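Local coordinates for magnetosome protein MamA (Magnetospirillum gryphiswaldense, PDB 3AS8), which is a tetratricopeptide-repeat protein of the magnetosome that recognises its own kind to assemble into larger complexes and probably serves as a platform for protein-protein interactions, at residues 38-43 with 65-70; 97-102 with 110-115; 135-140 with 145-150; 152-157 with 164-169. All coordinates share one frame; numbering follows the deposited sequence. Where two conformers were deposited one is given.

Contact 1: 38-43 with 65-70; sequences DAFDVE and LERSIA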
loop_
_atom_site.group_PDB
_atom_site.type_symbol
_atom_site.label_atom_id
_atom_site.label_comp_id
_atom_site.label_asym_id
_atom_site.label_seq_id
_atom_site.Cartn_x
_atom_site.Cartn_y
_atom_site.Cartn_z
ATOM N N ASP A 38 -17.911 -17.364 -9.642
ATOM C CA ASP A 38 -18.105 -17.858 -11.046
ATOM C C ASP A 38 -18.537 -16.739 -11.988
ATOM O O ASP A 38 -18.056 -16.686 -13.126
ATOM C CB ASP A 38 -19.133 -18.982 -11.164
ATOM C CG ASP A 38 -19.190 -19.840 -9.942
ATOM O OD1 ASP A 38 -20.149 -19.626 -9.150
ATOM O OD2 ASP A 38 -18.270 -20.688 -9.777
ATOM N N ALA A 39 -19.441 -15.861 -11.520
ATOM C CA ALA A 39 -19.821 -14.664 -12.287
ATOM C C ALA A 39 -19.025 -13.507 -11.682
ATOM O O ALA A 39 -19.578 -12.549 -11.114
ATOM C CB ALA A 39 -21.335 -14.412 -12.228
ATOM N N PHE A 40 -17.711 -13.601 -11.820
ATOM C CA PHE A 40 -16.803 -12.632 -11.201
ATOM C C PHE A 40 -16.938 -11.113 -11.600
ATOM O O PHE A 40 -16.862 -10.774 -12.768
ATOM C CB PHE A 40 -15.375 -13.099 -11.400
ATOM C CG PHE A 40 -14.421 -12.424 -10.467
ATOM C CD1 PHE A 40 -14.303 -12.863 -9.143
ATOM C CD2 PHE A 40 -13.711 -11.281 -10.876
ATOM C CE1 PHE A 40 -13.459 -12.220 -8.270
ATOM C CE2 PHE A 40 -12.853 -10.634 -9.987
ATOM C CZ PHE A 40 -12.736 -11.098 -8.705
ATOM N N ASP A 41 -17.050 -10.213 -10.602
ATOM C CA ASP A 41 -17.241 -8.741 -10.793
ATOM C C ASP A 41 -16.135 -8.002 -10.042
ATOM O O ASP A 41 -16.108 -8.087 -8.807
ATOM C CB ASP A 41 -18.609 -8.376 -10.219
ATOM C CG ASP A 41 -18.956 -6.855 -10.261
ATOM O OD1 ASP A 41 -18.110 -5.916 -10.129
ATOM O OD2 ASP A 41 -20.166 -6.589 -10.384
ATOM N N VAL A 42 -15.241 -7.286 -10.760
ATOM C CA VAL A 42 -13.965 -6.778 -10.144
ATOM C C VAL A 42 -14.268 -5.691 -9.117
ATOM O O VAL A 42 -13.635 -5.621 -8.060
ATOM C CB VAL A 42 -12.897 -6.288 -11.194
ATOM C CG1 VAL A 42 -13.359 -5.104 -11.973
ATOM C CG2 VAL A 42 -11.566 -5.915 -10.508
ATOM N N GLU A 43 -15.299 -4.908 -9.370
ATOM C CA GLU A 43 -15.615 -3.782 -8.477
ATOM C C GLU A 43 -16.217 -4.276 -7.144
ATOM O O GLU A 43 -15.940 -3.693 -6.073
ATOM C CB GLU A 43 -16.533 -2.860 -9.252
ATOM C CG GLU A 43 -16.341 -1.400 -9.016
ATOM C CD GLU A 43 -14.935 -0.899 -9.198
ATOM O OE1 GLU A 43 -14.487 -0.162 -8.288
ATOM O OE2 GLU A 43 -14.289 -1.199 -10.224
ATOM N N LEU A 65 -8.634 -9.952 -3.512
ATOM C CA LEU A 65 -7.890 -8.946 -4.228
ATOM C C LEU A 65 -7.000 -9.651 -5.224
ATOM O O LEU A 65 -6.837 -9.170 -6.312
ATOM C CB LEU A 65 -7.085 -8.040 -3.284
ATOM C CG LEU A 65 -7.900 -7.040 -2.446
ATOM C CD1 LEU A 65 -7.015 -6.409 -1.360
ATOM C CD2 LEU A 65 -8.621 -5.936 -3.313
ATOM N N GLU A 66 -6.478 -10.811 -4.853
ATOM C CA GLU A 66 -5.649 -11.604 -5.760
ATOM C C GLU A 66 -6.472 -12.113 -6.975
ATOM O O GLU A 66 -5.994 -12.103 -8.098
ATOM C CB GLU A 66 -5.059 -12.807 -4.987
ATOM C CG GLU A 66 -3.947 -12.483 -3.962
ATOM C CD GLU A 66 -3.535 -13.638 -2.963
ATOM O OE1 GLU A 66 -2.532 -13.434 -2.174
ATOM O OE2 GLU A 66 -4.196 -14.732 -2.900
ATOM N N ARG A 67 -7.672 -12.642 -6.697
ATOM C CA ARG A 67 -8.605 -13.043 -7.742
ATOM C C ARG A 67 -8.911 -11.788 -8.666
ATOM O O ARG A 67 -8.998 -11.890 -9.876
ATOM C CB ARG A 67 -9.865 -13.655 -7.081
ATOM C CG ARG A 67 -10.528 -14.741 -7.864
ATOM C CD ARG A 67 -11.621 -15.457 -7.082
ATOM N NE ARG A 67 -11.124 -15.856 -5.772
ATOM C CZ ARG A 67 -10.556 -17.032 -5.515
ATOM N NH1 ARG A 67 -10.424 -17.954 -6.481
ATOM N NH2 ARG A 67 -10.109 -17.277 -4.291
ATOM N N SER A 68 -9.077 -10.611 -8.084
ATOM C CA SER A 68 -9.309 -9.372 -8.836
ATOM C C SER A 68 -8.159 -9.012 -9.776
ATOM O O SER A 68 -8.352 -8.755 -11.001
ATOM C CB SER A 68 -9.533 -8.220 -7.864
ATOM O OG SER A 68 -10.699 -8.502 -7.031
ATOM N N ILE A 69 -6.951 -8.993 -9.202
ATOM C CA ILE A 69 -5.767 -8.641 -10.004
ATOM C C ILE A 69 -5.546 -9.731 -11.078
ATOM O O ILE A 69 -5.031 -9.419 -12.118
ATOM C CB ILE A 69 -4.498 -8.326 -9.153
ATOM C CG1 ILE A 69 -3.642 -7.190 -9.807
ATOM C CG2 ILE A 69 -3.646 -9.563 -8.958
ATOM C CD1 ILE A 69 -4.372 -5.792 -10.061
ATOM N N ALA A 70 -5.979 -10.970 -10.854
ATOM C CA ALA A 70 -5.929 -11.987 -11.936
ATOM C C ALA A 70 -6.911 -11.652 -13.091
ATOM O O ALA A 70 -6.643 -11.875 -14.254
ATOM C CB ALA A 70 -6.156 -13.429 -11.377
#
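Across this contact the backbones come closest at Val42 and Ser68, whose CA atoms lie 5.5 Å apart, where the start of helix 42-54 and the loop before it run past helix 58-71. Phe40, in the loop, is directed toward the helix and supplies the largest share of the interface. Its CG stands anti to the backbone N (chi1 -162°), which carries the ring out to residues 67 and 68. The ring's far end does the touching: CZ lies 3.7 Å from Ser68 OG, which meets the ring edge in its plane, and CE1 lies 3.9 Å from Arg67 CG. The aliphatic part of Arg67 thus covers the CE1 corner, while the guanidinium plane is turned 59° from the ring and its NH2 forms a salt bridge with Glu63. Ser68 OG is hydrogen-bonded to Leu64 O one turn back, so its approach to the ring is plain packing. Beside it, Val42 CG2 rests 4.1 Å from Ser68 CB. Asp41 holds the N-cap position of helix 42-54: OD1 accepts from Val44 N and, weakly, from Glu43 N (3.1 Å, 125°), while OD2 pairs with Arg12. A capped helix start whose preceding loop lays an aromatic ring on the next helix fits the packing of consecutive antiparallel helices in a tetratricopeptide-repeat array.

Contact 2: 97-102 with 110-115; sequences PLLVKV and FNVRFR. With SO4 (sulfate ion), chain C.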
loop_
_atom_site.group_PDB
_atom_site.type_symbol
_atom_site.label_atom_id
_atom_site.label_comp_id
_atom_site.label_asym_id
_atom_site.label_seq_id
_atom_site.Cartn_x
_atom_site.Cartn_y
_atom_site.Cartn_z
ATOM N N PRO A 97 6.356 -6.307 -7.338
ATOM C CA PRO A 97 5.843 -6.052 -8.687
ATOM C C PRO A 97 4.601 -5.155 -8.741
ATOM O O PRO A 97 4.473 -4.361 -9.671
ATOM C CB PRO A 97 5.506 -7.460 -9.248
ATOM C CG PRO A 97 6.077 -8.440 -8.276
ATOM C CD PRO A 97 6.443 -7.742 -7.004
ATOM N N LEU A 98 3.723 -5.257 -7.758
ATOM C CA LEU A 98 2.523 -4.456 -7.746
ATOM C C LEU A 98 2.881 -2.980 -7.497
ATOM O O LEU A 98 2.401 -2.085 -8.191
ATOM C CB LEU A 98 1.536 -4.973 -6.651
ATOM C CG LEU A 98 0.921 -6.404 -6.871
ATOM C CD1 LEU A 98 0.258 -6.975 -5.583
ATOM C CD2 LEU A 98 -0.046 -6.436 -8.021
ATOM N N LEU A 99 3.714 -2.746 -6.479
ATOM C CA LEU A 99 4.141 -1.377 -6.172
ATOM C C LEU A 99 5.006 -0.733 -7.285
ATOM O O LEU A 99 4.887 0.458 -7.481
ATOM C CB LEU A 99 4.835 -1.286 -4.796
ATOM C CG LEU A 99 4.018 -1.740 -3.616
ATOM C CD1 LEU A 99 4.874 -1.732 -2.309
ATOM C CD2 LEU A 99 2.698 -0.975 -3.403
ATOM N N VAL A 100 5.885 -1.484 -7.972
ATOM C CA VAL A 100 6.547 -0.965 -9.152
ATOM C C VAL A 100 5.539 -0.461 -10.155
ATOM O O VAL A 100 5.699 0.605 -10.738
ATOM C CB VAL A 100 7.529 -2.011 -9.763
ATOM C CG1 VAL A 100 8.146 -1.596 -11.205
ATOM C CG2 VAL A 100 8.643 -2.323 -8.735
ATOM N N LYS A 101 4.484 -1.241 -10.406
ATOM C CA LYS A 101 3.539 -0.881 -11.439
ATOM C C LYS A 101 2.718 0.297 -11.003
ATOM O O LYS A 101 2.458 1.221 -11.778
ATOM C CB LYS A 101 2.649 -2.101 -11.735
ATOM C CG LYS A 101 1.517 -1.834 -12.751
ATOM C CD LYS A 101 0.546 -3.069 -12.783
ATOM C CE LYS A 101 -0.303 -3.101 -14.045
ATOM N NZ LYS A 101 0.431 -3.495 -15.240
ATOM N N VAL A 102 2.349 0.339 -9.746
ATOM C CA VAL A 102 1.559 1.473 -9.256
ATOM C C VAL A 102 2.413 2.733 -9.267
ATOM O O VAL A 102 1.951 3.764 -9.753
ATOM C CB VAL A 102 1.005 1.251 -7.847
ATOM C CG1 VAL A 102 0.376 2.496 -7.335
ATOM C CG2 VAL A 102 0.052 0.044 -7.798
ATOM N N PHE A 110 3.520 9.122 -2.727
ATOM C CA PHE A 110 4.666 8.987 -1.834
ATOM C C PHE A 110 4.656 7.652 -1.082
ATOM O O PHE A 110 5.637 6.967 -1.078
ATOM C CB PHE A 110 4.704 10.131 -0.830
ATOM C CG PHE A 110 5.739 9.952 0.269
ATOM C CD1 PHE A 110 7.041 10.412 0.101
ATOM C CD2 PHE A 110 5.407 9.320 1.459
ATOM C CE1 PHE A 110 7.952 10.248 1.128
ATOM C CE2 PHE A 110 6.341 9.131 2.481
ATOM C CZ PHE A 110 7.582 9.583 2.309
ATOM N N ASN A 111 3.545 7.313 -0.429
ATOM C CA ASN A 111 3.429 6.096 0.330
ATOM C C ASN A 111 3.794 4.887 -0.494
ATOM O O ASN A 111 4.482 4.024 -0.017
ATOM C CB ASN A 111 2.047 5.902 0.996
ATOM C CG ASN A 111 2.070 4.842 2.071
ATOM O OD1 ASN A 111 2.981 4.821 2.896
ATOM N ND2 ASN A 111 1.129 3.900 2.014
ATOM N N VAL A 112 3.260 4.771 -1.682
ATOM C CA VAL A 112 3.577 3.623 -2.544
ATOM C C VAL A 112 5.086 3.498 -2.776
ATOM O O VAL A 112 5.694 2.425 -2.573
ATOM C CB VAL A 112 2.789 3.659 -3.877
ATOM C CG1 VAL A 112 3.448 2.694 -4.957
ATOM C CG2 VAL A 112 1.310 3.248 -3.702
ATOM N N ARG A 113 5.769 4.610 -3.056
ATOM C CA ARG A 113 7.194 4.540 -3.356
ATOM C C ARG A 113 7.957 4.223 -2.077
ATOM O O ARG A 113 8.911 3.475 -2.104
ATOM C CB ARG A 113 7.685 5.912 -3.900
ATOM C CG ARG A 113 9.152 6.011 -4.186
ATOM C CD ARG A 113 9.661 4.976 -5.131
ATOM N NE ARG A 113 9.273 5.230 -6.509
ATOM C CZ ARG A 113 9.683 4.519 -7.561
ATOM N NH1 ARG A 113 9.316 4.882 -8.763
ATOM N NH2 ARG A 113 10.518 3.513 -7.452
ATOM N N PHE A 114 7.551 4.824 -0.956
ATOM C CA PHE A 114 8.145 4.533 0.361
ATOM C C PHE A 114 8.051 3.058 0.756
ATOM O O PHE A 114 9.057 2.468 1.020
ATOM C CB PHE A 114 7.573 5.394 1.418
ATOM C CG PHE A 114 8.188 5.157 2.766
ATOM C CD1 PHE A 114 9.504 5.550 3.040
ATOM C CD2 PHE A 114 7.506 4.453 3.734
ATOM C CE1 PHE A 114 10.060 5.295 4.225
ATOM C CE2 PHE A 114 8.029 4.238 4.916
ATOM C CZ PHE A 114 9.308 4.618 5.199
ATOM N N ARG A 115 6.856 2.460 0.635
ATOM C CA ARG A 115 6.653 1.065 0.977
ATOM C C ARG A 115 7.363 0.126 0.030
ATOM O O ARG A 115 7.829 -0.932 0.443
ATOM C CB ARG A 115 5.132 0.742 1.094
ATOM C CG ARG A 115 4.387 1.664 2.116
ATOM C CD ARG A 115 4.836 1.470 3.492
ATOM N NE ARG A 115 4.233 2.493 4.319
ATOM C CZ ARG A 115 4.507 2.721 5.592
ATOM N NH1 ARG A 115 3.910 3.742 6.203
ATOM N NH2 ARG A 115 5.370 1.941 6.262
HETATM S S SO4 C . 4.418 3.038 9.785
HETATM O O1 SO4 C . 3.419 2.093 9.271
HETATM O O2 SO4 C . 3.954 4.420 9.596
HETATM O O3 SO4 C . 4.621 2.797 11.214
HETATM O O4 SO4 C . 5.715 2.837 9.135
#
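Arg115, whose backbone meets Leu99 across the contact, donates from NE to Asn111 OD1 over 3.0 Å (152°); its NH2 donates to sulfate O4 at the same length and nearly straight (168°). NH1 adds a weak bond to sulfate O2. The setting is a roughly antiparallel pair of helices in a tetratricopeptide-repeat array, 92-105 against 110-122; the axes of the two segments approach to 9.3 Å, at 143°. Asn111 sits one turn before Arg115 and helps to fix the rotation of the guanidinium, with Phe114 CE2 above the rim of one face. A bend at chi2 turns the Arg115 side chain from helix 92-105 toward the ion. The ion probably comes from the crystallisation liquor, yet it marks a place able to take an anion.

Between the helices the contact is apolar and buried. Val112 presents both methyls to its neighbour: CG1 lies 4.1 Å from Leu99 CD2, and this methyl also sits against the backbone O of Leu99. Val102, crossing Val112 at about a right angle, reaches it from the next turn, with Val102 CG1 and Val112 CG2 3.8 Å apart. Farther along, Leu99 CD1 rests 3.9 Å from Arg115 C.

Contact 3: 135-140 with 145-150; sequences IALGLR and KVHRAI. With SO4 (sulfate ion), chain B.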
loop_
_atom_site.group_PDB
_atom_site.type_symbol
_atom_site.label_atom_id
_atom_site.label_comp_id
_atom_site.label_asym_id
_atom_site.label_seq_id
_atom_site.Cartn_x
_atom_site.Cartn_y
_atom_site.Cartn_z
ATOM N N ILE A 135 13.714 8.632 -4.623
ATOM C CA ILE A 135 12.575 9.102 -5.367
ATOM C C ILE A 135 11.487 9.585 -4.435
ATOM O O ILE A 135 10.893 10.622 -4.663
ATOM C CB ILE A 135 12.075 8.011 -6.333
ATOM C CG1 ILE A 135 13.169 7.680 -7.355
ATOM C CG2 ILE A 135 10.819 8.477 -7.079
ATOM C CD1 ILE A 135 12.919 6.397 -8.196
ATOM N N ALA A 136 11.190 8.837 -3.376
ATOM C CA ALA A 136 10.300 9.320 -2.347
ATOM C C ALA A 136 10.709 10.654 -1.703
ATOM O O ALA A 136 9.872 11.538 -1.409
ATOM C CB ALA A 136 10.130 8.233 -1.259
ATOM N N LEU A 137 11.992 10.797 -1.477
ATOM C CA LEU A 137 12.513 12.021 -0.899
ATOM C C LEU A 137 12.302 13.180 -1.863
ATOM O O LEU A 137 12.034 14.307 -1.452
ATOM C CB LEU A 137 13.996 11.850 -0.615
ATOM C CG LEU A 137 14.624 12.081 0.723
ATOM C CD1 LEU A 137 16.028 12.620 0.387
ATOM C CD2 LEU A 137 13.904 12.942 1.758
ATOM N N GLY A 138 12.400 12.922 -3.175
ATOM C CA GLY A 138 12.070 14.008 -4.129
ATOM C C GLY A 138 10.654 14.515 -3.940
ATOM O O GLY A 138 10.383 15.697 -4.134
ATOM N N LEU A 139 9.736 13.587 -3.631
ATOM C CA LEU A 139 8.330 13.915 -3.404
ATOM C C LEU A 139 8.095 14.696 -2.094
ATOM O O LEU A 139 7.216 15.601 -2.050
ATOM C CB LEU A 139 7.496 12.612 -3.468
ATOM C CG LEU A 139 7.388 11.927 -4.839
ATOM C CD1 LEU A 139 6.602 10.561 -4.699
ATOM C CD2 LEU A 139 6.620 12.874 -5.779
ATOM N N ARG A 140 8.833 14.320 -1.027
ATOM C CA ARG A 140 8.676 14.960 0.272
ATOM C C ARG A 140 10.037 15.057 0.920
ATOM O O ARG A 140 10.419 14.185 1.698
ATOM C CB ARG A 140 7.782 14.182 1.218
ATOM C CG ARG A 140 6.336 14.005 0.783
ATOM C CD ARG A 140 5.548 13.430 1.899
ATOM N NE ARG A 140 4.196 13.050 1.478
ATOM C CZ ARG A 140 3.408 12.224 2.163
ATOM N NH1 ARG A 140 3.769 11.774 3.352
ATOM N NH2 ARG A 140 2.208 11.949 1.709
ATOM N N LYS A 145 11.850 10.233 8.113
ATOM C CA LYS A 145 11.839 8.779 8.099
ATOM C C LYS A 145 12.493 8.281 6.809
ATOM O O LYS A 145 12.915 7.107 6.749
ATOM C CB LYS A 145 10.410 8.189 8.282
ATOM C CG LYS A 145 9.460 8.325 7.051
ATOM C CD LYS A 145 8.051 7.719 7.343
ATOM C CE LYS A 145 7.154 7.836 6.171
ATOM N NZ LYS A 145 5.864 7.085 6.346
ATOM N N VAL A 146 12.468 9.081 5.728
ATOM C CA VAL A 146 13.019 8.581 4.472
ATOM C C VAL A 146 14.569 8.611 4.567
ATOM O O VAL A 146 15.269 7.662 4.173
ATOM C CB VAL A 146 12.516 9.351 3.233
ATOM C CG1 VAL A 146 13.176 8.679 1.919
ATOM C CG2 VAL A 146 11.048 9.292 3.202
ATOM N N HIS A 147 15.127 9.702 5.082
ATOM C CA HIS A 147 16.601 9.686 5.283
ATOM C C HIS A 147 17.047 8.572 6.218
ATOM O O HIS A 147 18.113 7.994 6.035
ATOM C CB HIS A 147 17.069 11.002 5.842
ATOM C CG HIS A 147 17.199 12.080 4.804
ATOM N ND1 HIS A 147 18.300 12.167 3.977
ATOM C CD2 HIS A 147 16.390 13.122 4.470
ATOM C CE1 HIS A 147 18.163 13.213 3.177
ATOM N NE2 HIS A 147 17.005 13.801 3.454
ATOM N N ARG A 148 16.257 8.325 7.257
ATOM C CA ARG A 148 16.553 7.268 8.220
ATOM C C ARG A 148 16.554 5.900 7.519
ATOM O O ARG A 148 17.453 5.098 7.697
ATOM C CB ARG A 148 15.574 7.336 9.384
ATOM C CG ARG A 148 15.778 6.320 10.483
ATOM C CD ARG A 148 15.314 6.847 11.880
ATOM N NE ARG A 148 15.390 8.309 12.140
ATOM C CZ ARG A 148 16.356 8.959 12.808
ATOM N NH1 ARG A 148 17.442 8.340 13.233
ATOM N NH2 ARG A 148 16.264 10.270 12.992
ATOM N N ALA A 149 15.555 5.655 6.689
ATOM C CA ALA A 149 15.456 4.404 5.953
ATOM C C ALA A 149 16.697 4.285 5.027
ATOM O O ALA A 149 17.294 3.218 4.902
ATOM C CB ALA A 149 14.107 4.327 5.123
ATOM N N ILE A 150 17.108 5.376 4.423
ATOM C CA ILE A 150 18.250 5.329 3.494
ATOM C C ILE A 150 19.539 5.057 4.287
ATOM O O ILE A 150 20.376 4.250 3.873
ATOM C CB ILE A 150 18.453 6.666 2.729
ATOM C CG1 ILE A 150 17.455 6.851 1.614
ATOM C CG2 ILE A 150 19.885 6.718 2.041
ATOM C CD1 ILE A 150 17.374 8.435 1.239
HETATM S S SO4 B . 1.210 8.966 4.034
HETATM O O1 SO4 B . 0.602 9.486 5.280
HETATM O O2 SO4 B . 2.684 9.145 4.130
HETATM O O3 SO4 B . 0.841 7.553 3.908
HETATM O O4 SO4 B . 0.747 9.643 2.820
#
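Two successive helices of the tetratricopeptide-repeat array, 126-139 and 144-156, meet here almost antiparallel, the axes of the two segments approaching to 9.9 Å at 165°. Leu137 gives the largest single share of the interface. Its isobutyl end lies over one face of the His147 imidazole: CD1 is 3.4 Å from His147 NE2 and CD2 is 3.7 Å from His147 CD2, with CG behind them over the same face. The leucine crosses the histidine at about a right angle, and His147 ND1 is probably hydrogen-bonded to His166 ND1. Leu137 CG also packs on Val146 CG1 at 3.9 Å, and that methyl, placed anti to the backbone N (chi1 -179°), touches Ala136 CB as well. At the helix end Arg140 reaches a sulfate, probably from the crystallisation liquor, with an extended chain. Its NH1 donates to sulfate O2 over 2.9 Å (143°) and NH2 to O4 over 2.9 Å, while NH1 also pairs with Glu143. Small and branched apolar residues between antiparallel neighbours fit the stacking of helices in a tetratricopeptide-repeat array.

Contact 4: 152-157 with 164-169; sequences YSYEQM and LPHFKK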
loop_
_atom_site.group_PDB
_atom_site.type_symbol
_atom_site.label_atom_id
_atom_site.label_comp_id
_atom_site.label_asym_id
_atom_site.label_seq_id
_atom_site.Cartn_x
_atom_site.Cartn_y
_atom_site.Cartn_z
ATOM N N TYR A 152 19.850 3.424 7.136
ATOM C CA TYR A 152 19.844 2.010 7.530
ATOM C C TYR A 152 20.206 1.078 6.360
ATOM O O TYR A 152 20.895 0.116 6.550
ATOM C CB TYR A 152 18.499 1.629 8.210
ATOM C CG TYR A 152 18.535 0.264 8.901
ATOM C CD1 TYR A 152 19.667 -0.129 9.634
ATOM C CD2 TYR A 152 17.436 -0.650 8.829
ATOM C CE1 TYR A 152 19.741 -1.350 10.253
ATOM C CE2 TYR A 152 17.500 -1.906 9.481
ATOM C CZ TYR A 152 18.664 -2.230 10.185
ATOM O OH TYR A 152 18.823 -3.429 10.818
ATOM N N SER A 153 19.764 1.373 5.146
ATOM C CA SER A 153 20.060 0.498 4.029
ATOM C C SER A 153 21.598 0.571 3.767
ATOM O O SER A 153 22.254 -0.424 3.546
ATOM C CB SER A 153 19.273 0.939 2.820
ATOM O OG SER A 153 17.851 0.761 2.888
ATOM N N TYR A 154 22.159 1.776 3.817
ATOM C CA TYR A 154 23.576 1.923 3.645
ATOM C C TYR A 154 24.319 1.138 4.734
ATOM O O TYR A 154 25.267 0.408 4.435
ATOM C CB TYR A 154 23.984 3.369 3.615
ATOM C CG TYR A 154 23.922 4.108 2.274
ATOM C CD1 TYR A 154 24.648 3.686 1.150
ATOM C CD2 TYR A 154 23.240 5.301 2.184
ATOM C CE1 TYR A 154 24.603 4.413 -0.068
ATOM C CE2 TYR A 154 23.192 6.014 1.026
ATOM C CZ TYR A 154 23.869 5.570 -0.113
ATOM O OH TYR A 154 23.745 6.361 -1.202
ATOM N N GLU A 155 23.898 1.272 5.998
ATOM C CA GLU A 155 24.611 0.634 7.081
ATOM C C GLU A 155 24.639 -0.864 6.914
ATOM O O GLU A 155 25.639 -1.474 7.215
ATOM C CB GLU A 155 23.997 1.054 8.414
ATOM C CG GLU A 155 24.525 0.435 9.688
ATOM C CD GLU A 155 23.855 1.120 10.914
ATOM O OE1 GLU A 155 22.948 0.486 11.539
ATOM O OE2 GLU A 155 24.180 2.307 11.215
ATOM N N GLN A 156 23.552 -1.444 6.404
ATOM C CA GLN A 156 23.429 -2.852 6.170
ATOM C C GLN A 156 24.360 -3.338 5.078
ATOM O O GLN A 156 24.690 -4.529 5.063
ATOM C CB GLN A 156 21.976 -3.246 5.816
ATOM C CG GLN A 156 21.026 -3.211 7.046
ATOM C CD GLN A 156 19.581 -3.386 6.654
ATOM O OE1 GLN A 156 19.059 -4.502 6.721
ATOM N NE2 GLN A 156 18.918 -2.287 6.258
ATOM N N MET A 157 24.774 -2.465 4.168
ATOM C CA MET A 157 25.816 -2.818 3.230
ATOM C C MET A 157 27.260 -2.584 3.811
ATOM O O MET A 157 28.251 -2.839 3.132
ATOM C CB MET A 157 25.679 -1.974 1.978
ATOM C CG MET A 157 24.396 -2.309 1.258
ATOM S SD MET A 157 24.378 -1.598 -0.380
ATOM C CE MET A 157 23.911 0.062 -0.008
ATOM N N LEU A 164 26.046 8.106 7.666
ATOM C CA LEU A 164 26.088 9.125 8.717
ATOM C C LEU A 164 25.382 10.432 8.361
ATOM O O LEU A 164 24.535 10.944 9.163
ATOM C CB LEU A 164 27.572 9.286 9.171
ATOM C CG LEU A 164 27.867 10.435 10.167
ATOM C CD1 LEU A 164 27.130 10.118 11.474
ATOM C CD2 LEU A 164 29.352 10.703 10.404
ATOM N N PRO A 165 25.673 11.017 7.177
ATOM C CA PRO A 165 24.968 12.241 6.785
ATOM C C PRO A 165 23.447 12.074 6.718
ATOM O O PRO A 165 22.716 13.006 7.008
ATOM C CB PRO A 165 25.517 12.591 5.363
ATOM C CG PRO A 165 26.449 11.555 5.017
ATOM C CD PRO A 165 26.664 10.589 6.185
ATOM N N HIS A 166 22.975 10.885 6.313
ATOM C CA HIS A 166 21.540 10.592 6.333
ATOM C C HIS A 166 20.929 10.510 7.748
ATOM O O HIS A 166 19.837 11.003 8.004
ATOM C CB HIS A 166 21.264 9.380 5.489
ATOM C CG HIS A 166 21.452 9.641 4.010
ATOM N ND1 HIS A 166 20.578 10.409 3.268
ATOM C CD2 HIS A 166 22.377 9.179 3.135
ATOM C CE1 HIS A 166 20.972 10.423 2.002
ATOM N NE2 HIS A 166 22.069 9.686 1.895
ATOM N N PHE A 167 21.624 9.879 8.677
ATOM C CA PHE A 167 21.171 9.908 10.061
ATOM C C PHE A 167 21.079 11.328 10.585
ATOM O O PHE A 167 20.165 11.637 11.331
ATOM C CB PHE A 167 22.105 9.067 10.962
ATOM C CG PHE A 167 21.864 7.555 10.871
ATOM C CD1 PHE A 167 20.685 6.991 11.342
ATOM C CD2 PHE A 167 22.883 6.691 10.456
ATOM C CE1 PHE A 167 20.460 5.622 11.264
ATOM C CE2 PHE A 167 22.695 5.310 10.453
ATOM C CZ PHE A 167 21.466 4.759 10.804
ATOM N N LYS A 168 22.070 12.157 10.276
ATOM C CA LYS A 168 22.087 13.500 10.821
ATOM C C LYS A 168 20.925 14.302 10.225
ATOM O O LYS A 168 20.227 15.063 10.903
ATOM C CB LYS A 168 23.422 14.156 10.473
ATOM C CG LYS A 168 24.627 13.636 11.340
ATOM C CD LYS A 168 25.877 14.468 11.013
ATOM C CE LYS A 168 27.013 14.246 11.993
ATOM N NZ LYS A 168 28.291 14.763 11.471
ATOM N N LYS A 169 20.701 14.143 8.913
ATOM C CA LYS A 169 19.623 14.856 8.288
ATOM C C LYS A 169 18.245 14.454 8.811
ATOM O O LYS A 169 17.349 15.319 9.014
ATOM C CB LYS A 169 19.686 14.626 6.764
ATOM C CG LYS A 169 18.726 15.449 6.008
ATOM C CD LYS A 169 19.024 16.920 6.155
ATOM C CE LYS A 169 18.328 17.674 5.112
ATOM N NZ LYS A 169 18.283 19.112 5.478
HETATM O O HOH W 1 23.532 9.267 -0.675
#
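Tyr154 and His166 form the aromatic part of this contact. The ring planes lie 23° from parallel, but the centroids, 5.8 Å apart, are displaced enough that there is little stacking; the nearest approach is Tyr154 CE2 to His166 CD2, 3.9 Å. The polar link between the two runs through a water, which lies 3.0 Å from Tyr154 OH and 3.0 Å from His166 NE2, meeting the imidazole edge in its plane. The other ring nitrogen, His166 ND1, faces His147. A second aromatic meets a carboxylate: Glu155, extended beyond CG and with CG anti to the backbone N, brings OE2 to 3.4 Å from Phe167 CE2, the two planes 33° apart. Phe167 CZ also lies near the backbone of Tyr152. Within the first segment, Gln156 NE2 bonds Tyr152 O from above its carbonyl plane. Helices 144-156 and 160-183 run antiparallel here, their segment axes 9.8 Å apart at 155°, while helix 126-139 packs on Ser153 of the former.

The four contacts follow one another along the chain, each closing before the next opens, as expected for a solenoid of consecutive helices. Contact 1, on helices 42-54 and 58-71, lies on the opposite side of the chain's centre from contacts 3 and 4, about 34 and 42 Å away between centres. Contact 2 sits between, about 21 Å from contact 1 centre to centre and touching it where Ile69 meets Leu98. Contacts 2 and 3, with centres about 13 Å apart, join through Phe110 and Arg113 packing on Ala136; contacts 3 and 4, about 12 Å between centres, share helix 144-156 and the probable His147–His166 hydrogen bond. Neighbouring pairs thus touch in succession along an all-helical array, consistent with protein-protein interaction.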